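Local coordinates for protein UDP-glucose 4-epimerase (Brucella ovis, PDB 4WOK) that probably interconverts UDP-glucose and UDP-galactose by inverting the sugar at C4, using a tightly held NAD as cofactor, at residues Gly18-Ile23 / Val40-Ser45; Val122-Ser127 / Arg153-Ala158. The protein carries 2 engineered substitutions. All blocks are in the same frame, centred on the assembly; numbering follows the deposited sequence.

Interaction 1: residues Gly18-Ile23 / Val40-Ser45. With NAD (nicotinamide-adenine-dinucleotide), chain B.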
loop_
_atom_site.group_PDB
_atom_site.type_symbol
_atom_site.label_atom_id
_atom_site.label_comp_id
_atom_site.label_asym_id
_atom_site.label_seq_id
_atom_site.Cartn_x
_atom_site.Cartn_y
_atom_site.Cartn_z
ATOM N N GLY A 18 0.087 -11.072 -4.465
ATOM C CA GLY A 18 -0.465 -9.799 -4.919
ATOM C C GLY A 18 0.550 -9.032 -5.760
ATOM O O GLY A 18 0.411 -7.826 -5.992
ATOM N N GLY A 19 1.571 -9.739 -6.238
ATOM C CA GLY A 19 2.671 -9.130 -6.981
ATOM C C GLY A 19 2.395 -8.660 -8.403
ATOM O O GLY A 19 3.287 -8.112 -9.068
ATOM N N ALA A 20 1.170 -8.853 -8.882
ATOM C CA ALA A 20 0.779 -8.333 -10.198
ATOM C C ALA A 20 0.108 -6.959 -10.087
ATOM O O ALA A 20 -0.233 -6.324 -11.100
ATOM C CB ALA A 20 -0.159 -9.328 -10.899
ATOM N N GLY A 21 -0.094 -6.506 -8.854
ATOM C CA GLY A 21 -0.758 -5.231 -8.612
ATOM C C GLY A 21 0.214 -4.058 -8.589
ATOM O O GLY A 21 1.383 -4.195 -8.928
ATOM N N PHE A 22 -0.284 -2.901 -8.181
ATOM C CA PHE A 22 0.486 -1.656 -8.192
ATOM C C PHE A 22 1.733 -1.729 -7.285
ATOM O O PHE A 22 2.879 -1.707 -7.761
ATOM C CB PHE A 22 -0.449 -0.511 -7.781
ATOM C CG PHE A 22 0.227 0.834 -7.621
ATOM C CD1 PHE A 22 1.149 1.292 -8.556
ATOM C CD2 PHE A 22 -0.106 1.658 -6.552
ATOM C CE1 PHE A 22 1.763 2.543 -8.402
ATOM C CE2 PHE A 22 0.490 2.897 -6.397
ATOM C CZ PHE A 22 1.423 3.346 -7.323
ATOM N N ILE A 23 1.535 -1.835 -5.980
ATOM C CA ILE A 23 2.687 -1.835 -5.075
ATOM C C ILE A 23 3.511 -3.136 -5.189
ATOM O O ILE A 23 4.743 -3.110 -5.077
ATOM C CB ILE A 23 2.220 -1.625 -3.618
ATOM C CG1 ILE A 23 1.372 -0.349 -3.531
ATOM C CG2 ILE A 23 3.388 -1.511 -2.685
ATOM C CD1 ILE A 23 0.669 -0.183 -2.185
ATOM N N VAL A 40 5.773 -14.272 -8.350
ATOM C CA VAL A 40 4.485 -13.614 -8.090
ATOM C C VAL A 40 3.367 -14.644 -8.029
ATOM O O VAL A 40 3.272 -15.522 -8.890
ATOM C CB VAL A 40 4.169 -12.534 -9.163
ATOM C CG1 VAL A 40 2.680 -12.063 -9.082
ATOM C CG2 VAL A 40 5.091 -11.346 -9.008
ATOM N N TYR A 41 2.535 -14.536 -6.988
ATOM C CA TYR A 41 1.348 -15.369 -6.820
ATOM C C TYR A 41 0.177 -14.392 -6.765
ATOM O O TYR A 41 0.132 -13.534 -5.893
ATOM C CB TYR A 41 1.443 -16.219 -5.547
ATOM C CG TYR A 41 0.296 -17.210 -5.369
ATOM C CD1 TYR A 41 -0.900 -16.823 -4.785
ATOM C CD2 TYR A 41 0.426 -18.534 -5.788
ATOM C CE1 TYR A 41 -1.971 -17.738 -4.633
ATOM C CE2 TYR A 41 -0.608 -19.451 -5.625
ATOM C CZ TYR A 41 -1.803 -19.051 -5.046
ATOM O OH TYR A 41 -2.839 -19.960 -4.898
ATOM N N ASP A 42 -0.747 -14.489 -7.714
ATOM C CA ASP A 42 -1.742 -13.414 -7.884
ATOM C C ASP A 42 -2.925 -13.956 -8.648
ATOM O O ASP A 42 -2.740 -14.759 -9.570
ATOM C CB ASP A 42 -1.116 -12.234 -8.642
ATOM C CG ASP A 42 -1.887 -10.940 -8.462
ATOM O OD1 ASP A 42 -3.071 -10.883 -8.869
ATOM O OD2 ASP A 42 -1.310 -9.978 -7.915
ATOM N N ASN A 43 -4.144 -13.546 -8.290
ATOM C CA ASN A 43 -5.297 -14.109 -8.979
ATOM C C ASN A 43 -5.782 -13.238 -10.139
ATOM O O ASN A 43 -6.784 -13.568 -10.790
ATOM C CB ASN A 43 -6.450 -14.388 -7.987
ATOM C CG ASN A 43 -7.069 -13.121 -7.386
ATOM O OD1 ASN A 43 -6.664 -11.993 -7.672
ATOM N ND2 ASN A 43 -8.078 -13.324 -6.543
ATOM N N LEU A 44 -5.068 -12.136 -10.368
ATOM C CA LEU A 44 -5.353 -11.131 -11.419
ATOM C C LEU A 44 -6.730 -10.476 -11.323
ATOM O O LEU A 44 -7.219 -9.900 -12.307
ATOM C CB LEU A 44 -5.191 -11.741 -12.812
ATOM C CG LEU A 44 -3.820 -12.390 -13.050
ATOM C CD1 LEU A 44 -3.736 -12.954 -14.465
ATOM C CD2 LEU A 44 -2.654 -11.387 -12.785
ATOM N N SER A 45 -7.332 -10.517 -10.138
ATOM C CA SER A 45 -8.630 -9.872 -9.930
ATOM C C SER A 45 -8.565 -8.351 -10.135
ATOM O O SER A 45 -9.473 -7.759 -10.727
ATOM C CB SER A 45 -9.164 -10.180 -8.527
ATOM O OG SER A 45 -8.201 -9.843 -7.530
HETATM P PA NAD B . -3.730 -3.637 -6.174
HETATM O O1A NAD B . -5.171 -4.110 -6.201
HETATM O O2A NAD B . -3.031 -3.004 -7.340
HETATM O O5B NAD B . -2.817 -5.083 -5.891
HETATM C C5B NAD B . -3.603 -6.065 -5.252
HETATM C C4B NAD B . -3.110 -7.405 -5.859
HETATM O O4B NAD B . -3.611 -8.511 -5.096
HETATM C C3B NAD B . -3.754 -7.434 -7.250
HETATM O O3B NAD B . -2.757 -7.804 -8.168
HETATM C C2B NAD B . -4.841 -8.526 -7.094
HETATM O O2B NAD B . -5.037 -9.196 -8.276
HETATM C C1B NAD B . -4.170 -9.462 -6.023
HETATM N N9A NAD B . -5.168 -10.194 -5.219
HETATM C C8A NAD B . -6.300 -9.694 -4.538
HETATM N N7A NAD B . -6.965 -10.649 -3.878
HETATM C C5A NAD B . -6.238 -11.816 -4.145
HETATM C C6A NAD B . -6.432 -13.156 -3.746
HETATM N N6A NAD B . -7.505 -13.499 -2.955
HETATM N N1A NAD B . -5.557 -14.109 -4.145
HETATM C C2A NAD B . -4.510 -13.720 -4.942
HETATM N N3A NAD B . -4.205 -12.475 -5.412
HETATM C C4A NAD B . -5.109 -11.547 -4.970
HETATM O O3 NAD B . -3.759 -2.848 -4.774
HETATM P PN NAD B . -2.384 -2.142 -4.301
HETATM O O1N NAD B . -1.089 -2.546 -4.946
HETATM O O2N NAD B . -2.800 -0.748 -3.987
HETATM O O5D NAD B . -2.170 -2.530 -2.631
HETATM C C5D NAD B . -1.988 -3.842 -2.420
HETATM C C4D NAD B . -1.695 -3.975 -0.925
HETATM O O4D NAD B . -1.309 -2.644 -0.389
HETATM C C3D NAD B . -2.991 -4.361 -0.183
HETATM O O3D NAD B . -2.586 -5.129 0.905
HETATM C C2D NAD B . -3.495 -2.988 0.275
HETATM O O2D NAD B . -4.267 -3.010 1.409
HETATM C C1D NAD B . -2.128 -2.408 0.709
HETATM N N1N NAD B . -2.288 -0.878 0.897
HETATM C C2N NAD B . -2.411 -0.101 -0.251
HETATM C C3N NAD B . -2.558 1.303 -0.098
HETATM C C7N NAD B . -2.695 2.155 -1.331
HETATM O O7N NAD B . -2.790 3.383 -1.233
HETATM N N7N NAD B . -2.710 1.535 -2.565
HETATM C C4N NAD B . -2.586 1.853 1.185
HETATM C C5N NAD B . -2.463 1.043 2.314
HETATM C C6N NAD B . -2.316 -0.343 2.161
#
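Asp42 OD2 accepts two hydrogen bonds, one from the Ala20 amide across the contact and one from NAD. The backbone N of Ala20 donates to it over 2.9 Å, and the adenosine ribose hydroxyl O3B of NAD donates over 2.6 Å. The amide comes from above the carboxylate plane, 44° out of it. The other oxygen, Asp42 OD1, accepts NAD O2B at 2.7 Å. It also takes the N-H of Leu44 on its anti lone pair, which makes an Asx turn. The aspartate thus reads both ribose hydroxyls while the two segments hold its carboxylate in place. CG lies anti to the backbone N (chi1 -161°), which turns the carboxylate over the 18-21 turn. Ala20 CB packs against the same group and touches Leu44 CD2 at 3.7 Å. Val40 CG1 rests on the Gly19 backbone. Gly18 CA lies 3.4 Å from NAD O4B, close against the ribose. Gly21 is the N-cap of the next helix. The backbone N of Phe22 bonds NAD O2A at 2.9 Å, and that of Ile23 bonds O1N, so the helix start would favour the diphosphate charge. This is the glycine-rich turn of a Rossmann fold. Gly18 N also bonds Tyr41 O. The contact closes the beta-alpha-beta unit of strand 13-17, helix 22-33 and strand 37-42, with strand 57-59 beside Val40 and Leu44.

Interaction 2: residues Val122-Ser127 / Arg153-Ala158. With NAD (nicotinamide-adenine-dinucleotide), chain B.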
loop_
_atom_site.group_PDB
_atom_site.type_symbol
_atom_site.label_atom_id
_atom_site.label_comp_id
_atom_site.label_asym_id
_atom_site.label_seq_id
_atom_site.Cartn_x
_atom_site.Cartn_y
_atom_site.Cartn_z
ATOM N N VAL A 122 7.185 -13.420 7.006
ATOM C CA VAL A 122 6.042 -12.762 6.352
ATOM C C VAL A 122 6.080 -11.251 6.497
ATOM O O VAL A 122 6.125 -10.716 7.604
ATOM C CB VAL A 122 4.702 -13.288 6.902
ATOM C CG1 VAL A 122 3.517 -12.519 6.291
ATOM C CG2 VAL A 122 4.585 -14.785 6.615
ATOM N N ILE A 123 6.077 -10.566 5.359
ATOM C CA ILE A 123 6.026 -9.116 5.351
ATOM C C ILE A 123 4.614 -8.726 4.926
ATOM O O ILE A 123 4.221 -8.982 3.798
ATOM C CB ILE A 123 7.059 -8.503 4.392
ATOM C CG1 ILE A 123 8.462 -9.094 4.635
ATOM C CG2 ILE A 123 7.027 -6.973 4.478
ATOM C CD1 ILE A 123 8.952 -8.913 6.025
ATOM N N PHE A 124 3.865 -8.122 5.838
ATOM C CA PHE A 124 2.434 -7.861 5.649
ATOM C C PHE A 124 2.170 -6.396 5.333
ATOM O O PHE A 124 2.541 -5.512 6.102
ATOM C CB PHE A 124 1.645 -8.251 6.897
ATOM C CG PHE A 124 0.166 -7.968 6.779
ATOM C CD1 PHE A 124 -0.607 -8.633 5.837
ATOM C CD2 PHE A 124 -0.439 -7.014 7.579
ATOM C CE1 PHE A 124 -1.987 -8.356 5.708
ATOM C CE2 PHE A 124 -1.815 -6.725 7.459
ATOM C CZ PHE A 124 -2.583 -7.403 6.525
ATOM N N SER A 125 1.529 -6.132 4.197
ATOM C CA SER A 125 1.205 -4.760 3.836
ATOM C C SER A 125 -0.092 -4.387 4.531
ATOM O O SER A 125 -1.165 -4.844 4.159
ATOM C CB SER A 125 1.087 -4.594 2.312
ATOM O OG SER A 125 1.863 -3.480 1.860
ATOM N N SER A 126 0.019 -3.567 5.565
ATOM C CA SER A 126 -1.127 -3.182 6.363
ATOM C C SER A 126 -1.545 -1.774 5.976
ATOM O O SER A 126 -1.223 -1.316 4.886
ATOM C CB SER A 126 -0.795 -3.277 7.853
ATOM O OG SER A 126 -1.962 -3.147 8.647
ATOM N N SER A 127 -2.234 -1.077 6.872
ATOM C CA SER A 127 -2.757 0.257 6.572
ATOM C C SER A 127 -2.839 1.093 7.822
ATOM O O SER A 127 -3.094 0.567 8.899
ATOM C CB SER A 127 -4.151 0.165 5.938
ATOM O OG SER A 127 -4.713 1.464 5.798
ATOM N N ARG A 153 -10.860 -2.460 9.803
ATOM C CA ARG A 153 -11.141 -3.563 10.714
ATOM C C ARG A 153 -10.414 -4.834 10.290
ATOM O O ARG A 153 -9.780 -5.517 11.088
ATOM C CB ARG A 153 -12.648 -3.822 10.758
ATOM C CG ARG A 153 -13.126 -4.690 11.906
ATOM C CD ARG A 153 -13.679 -3.826 13.036
ATOM N NE ARG A 153 -12.772 -3.804 14.174
ATOM C CZ ARG A 153 -12.745 -2.854 15.099
ATOM N NH1 ARG A 153 -11.870 -2.942 16.094
ATOM N NH2 ARG A 153 -13.583 -1.820 15.027
ATOM N N THR A 154 -10.511 -5.163 9.003
ATOM C CA THR A 154 -9.956 -6.432 8.554
ATOM C C THR A 154 -8.425 -6.392 8.499
ATOM O O THR A 154 -7.777 -7.413 8.715
ATOM C CB THR A 154 -10.523 -6.848 7.175
ATOM O OG1 THR A 154 -10.211 -5.854 6.195
ATOM C CG2 THR A 154 -12.031 -7.043 7.253
ATOM N N LYS A 155 -7.844 -5.223 8.228
ATOM C CA LYS A 155 -6.374 -5.092 8.292
ATOM C C LYS A 155 -5.869 -5.271 9.731
ATOM O O LYS A 155 -4.831 -5.877 9.965
ATOM C CB LYS A 155 -5.923 -3.722 7.747
ATOM C CG LYS A 155 -6.097 -3.574 6.237
ATOM C CD LYS A 155 -5.176 -4.563 5.513
ATOM C CE LYS A 155 -5.229 -4.416 3.991
ATOM N NZ LYS A 155 -4.177 -5.315 3.368
ATOM N N LEU A 156 -6.604 -4.721 10.691
ATOM C CA LEU A 156 -6.264 -4.885 12.102
ATOM C C LEU A 156 -6.353 -6.352 12.536
ATOM O O LEU A 156 -5.497 -6.849 13.273
ATOM C CB LEU A 156 -7.193 -4.029 12.965
ATOM C CG LEU A 156 -6.946 -4.066 14.475
ATOM C CD1 LEU A 156 -5.520 -3.625 14.772
ATOM C CD2 LEU A 156 -7.946 -3.167 15.200
ATOM N N ILE A 157 -7.398 -7.035 12.085
ATOM C CA ILE A 157 -7.572 -8.457 12.403
ATOM C C ILE A 157 -6.385 -9.254 11.873
ATOM O O ILE A 157 -5.845 -10.102 12.576
ATOM C CB ILE A 157 -8.886 -9.018 11.814
ATOM C CG1 ILE A 157 -10.095 -8.394 12.514
ATOM C CG2 ILE A 157 -8.910 -10.555 11.902
ATOM C CD1 ILE A 157 -11.412 -8.645 11.779
ATOM N N ALA A 158 -5.955 -8.961 10.648
ATOM C CA ALA A 158 -4.772 -9.633 10.111
ATOM C C ALA A 158 -3.521 -9.356 10.953
ATOM O O ALA A 158 -2.703 -10.246 11.156
ATOM C CB ALA A 158 -4.530 -9.222 8.671
HETATM P PA NAD B . -3.730 -3.637 -6.174
HETATM O O1A NAD B . -5.171 -4.110 -6.201
HETATM O O2A NAD B . -3.031 -3.004 -7.340
HETATM O O5B NAD B . -2.817 -5.083 -5.891
HETATM C C5B NAD B . -3.603 -6.065 -5.252
HETATM C C4B NAD B . -3.110 -7.405 -5.859
HETATM O O4B NAD B . -3.611 -8.511 -5.096
HETATM C C3B NAD B . -3.754 -7.434 -7.250
HETATM O O3B NAD B . -2.757 -7.804 -8.168
HETATM C C2B NAD B . -4.841 -8.526 -7.094
HETATM O O2B NAD B . -5.037 -9.196 -8.276
HETATM C C1B NAD B . -4.170 -9.462 -6.023
HETATM N N9A NAD B . -5.168 -10.194 -5.219
HETATM C C8A NAD B . -6.300 -9.694 -4.538
HETATM N N7A NAD B . -6.965 -10.649 -3.878
HETATM C C5A NAD B . -6.238 -11.816 -4.145
HETATM C C6A NAD B . -6.432 -13.156 -3.746
HETATM N N6A NAD B . -7.505 -13.499 -2.955
HETATM N N1A NAD B . -5.557 -14.109 -4.145
HETATM C C2A NAD B . -4.510 -13.720 -4.942
HETATM N N3A NAD B . -4.205 -12.475 -5.412
HETATM C C4A NAD B . -5.109 -11.547 -4.970
HETATM O O3 NAD B . -3.759 -2.848 -4.774
HETATM P PN NAD B . -2.384 -2.142 -4.301
HETATM O O1N NAD B . -1.089 -2.546 -4.946
HETATM O O2N NAD B . -2.800 -0.748 -3.987
HETATM O O5D NAD B . -2.170 -2.530 -2.631
HETATM C C5D NAD B . -1.988 -3.842 -2.420
HETATM C C4D NAD B . -1.695 -3.975 -0.925
HETATM O O4D NAD B . -1.309 -2.644 -0.389
HETATM C C3D NAD B . -2.991 -4.361 -0.183
HETATM O O3D NAD B . -2.586 -5.129 0.905
HETATM C C2D NAD B . -3.495 -2.988 0.275
HETATM O O2D NAD B . -4.267 -3.010 1.409
HETATM C C1D NAD B . -2.128 -2.408 0.709
HETATM N N1N NAD B . -2.288 -0.878 0.897
HETATM C C2N NAD B . -2.411 -0.101 -0.251
HETATM C C3N NAD B . -2.558 1.303 -0.098
HETATM C C7N NAD B . -2.695 2.155 -1.331
HETATM O O7N NAD B . -2.790 3.383 -1.233
HETATM N N7N NAD B . -2.710 1.535 -2.565
HETATM C C4N NAD B . -2.586 1.853 1.185
HETATM C C5N NAD B . -2.463 1.043 2.314
HETATM C C6N NAD B . -2.316 -0.343 2.161
#
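Lys155 NZ reaches from a helix to the end of a strand and meets protein and cofactor at once. It donates to the backbone O of Ser125 over 3.1 Å, nearly in line with the carbonyl (C=O...N angle 166°). It also donates to the nicotinamide ribose of NAD, to O3D at 2.9 Å and weakly to O2D at 3.0 Å. The chain bends at chi2 (-65°) and then runs extended, which carries the amine to the ribose. Tyr151, one helical turn earlier, also bonds NAD through its OH. This Tyr-x-x-x-Lys spacing is the signature of short-chain dehydrogenase/reductase enzymes, here on the Rossmann fold. Strand 122-125 and helix 153-158 run nearly antiparallel, at 165°, with their axes 10.3 Å apart. Phe124 points from the strand toward the helix. The tip of its ring, CZ, meets Ala158 CB at 3.4 Å and Lys155 CD at 4.0 Å. Beyond the strand, Ser126 O approaches NAD C6N at 3.1 Å. Ser126 OG lies 4.1 Å from Lys155 CB and is hydrogen-bonded to Glu159 of the same helix.

From the N terminus, strand 13-17 leads into the turn at 18-21. Interaction 1 closes the first loop when the chain returns along strand 37-42, after helix 22-33. Interaction 2 opens much later, at the end of strand 121-125, and closes in helix 150-169. The two contacts follow in series and neither nest nor cross. Their centres are about 17 Å apart, and their nearest atoms about 5 Å. Both reach the same parallel sheet, through strands 37-42 and 121-125. Strands 13-17 and 79-82 lie between these two. NAD bridges the contacts: interaction 1 holds its adenosine ribose and diphosphate, interaction 2 its nicotinamide ribose.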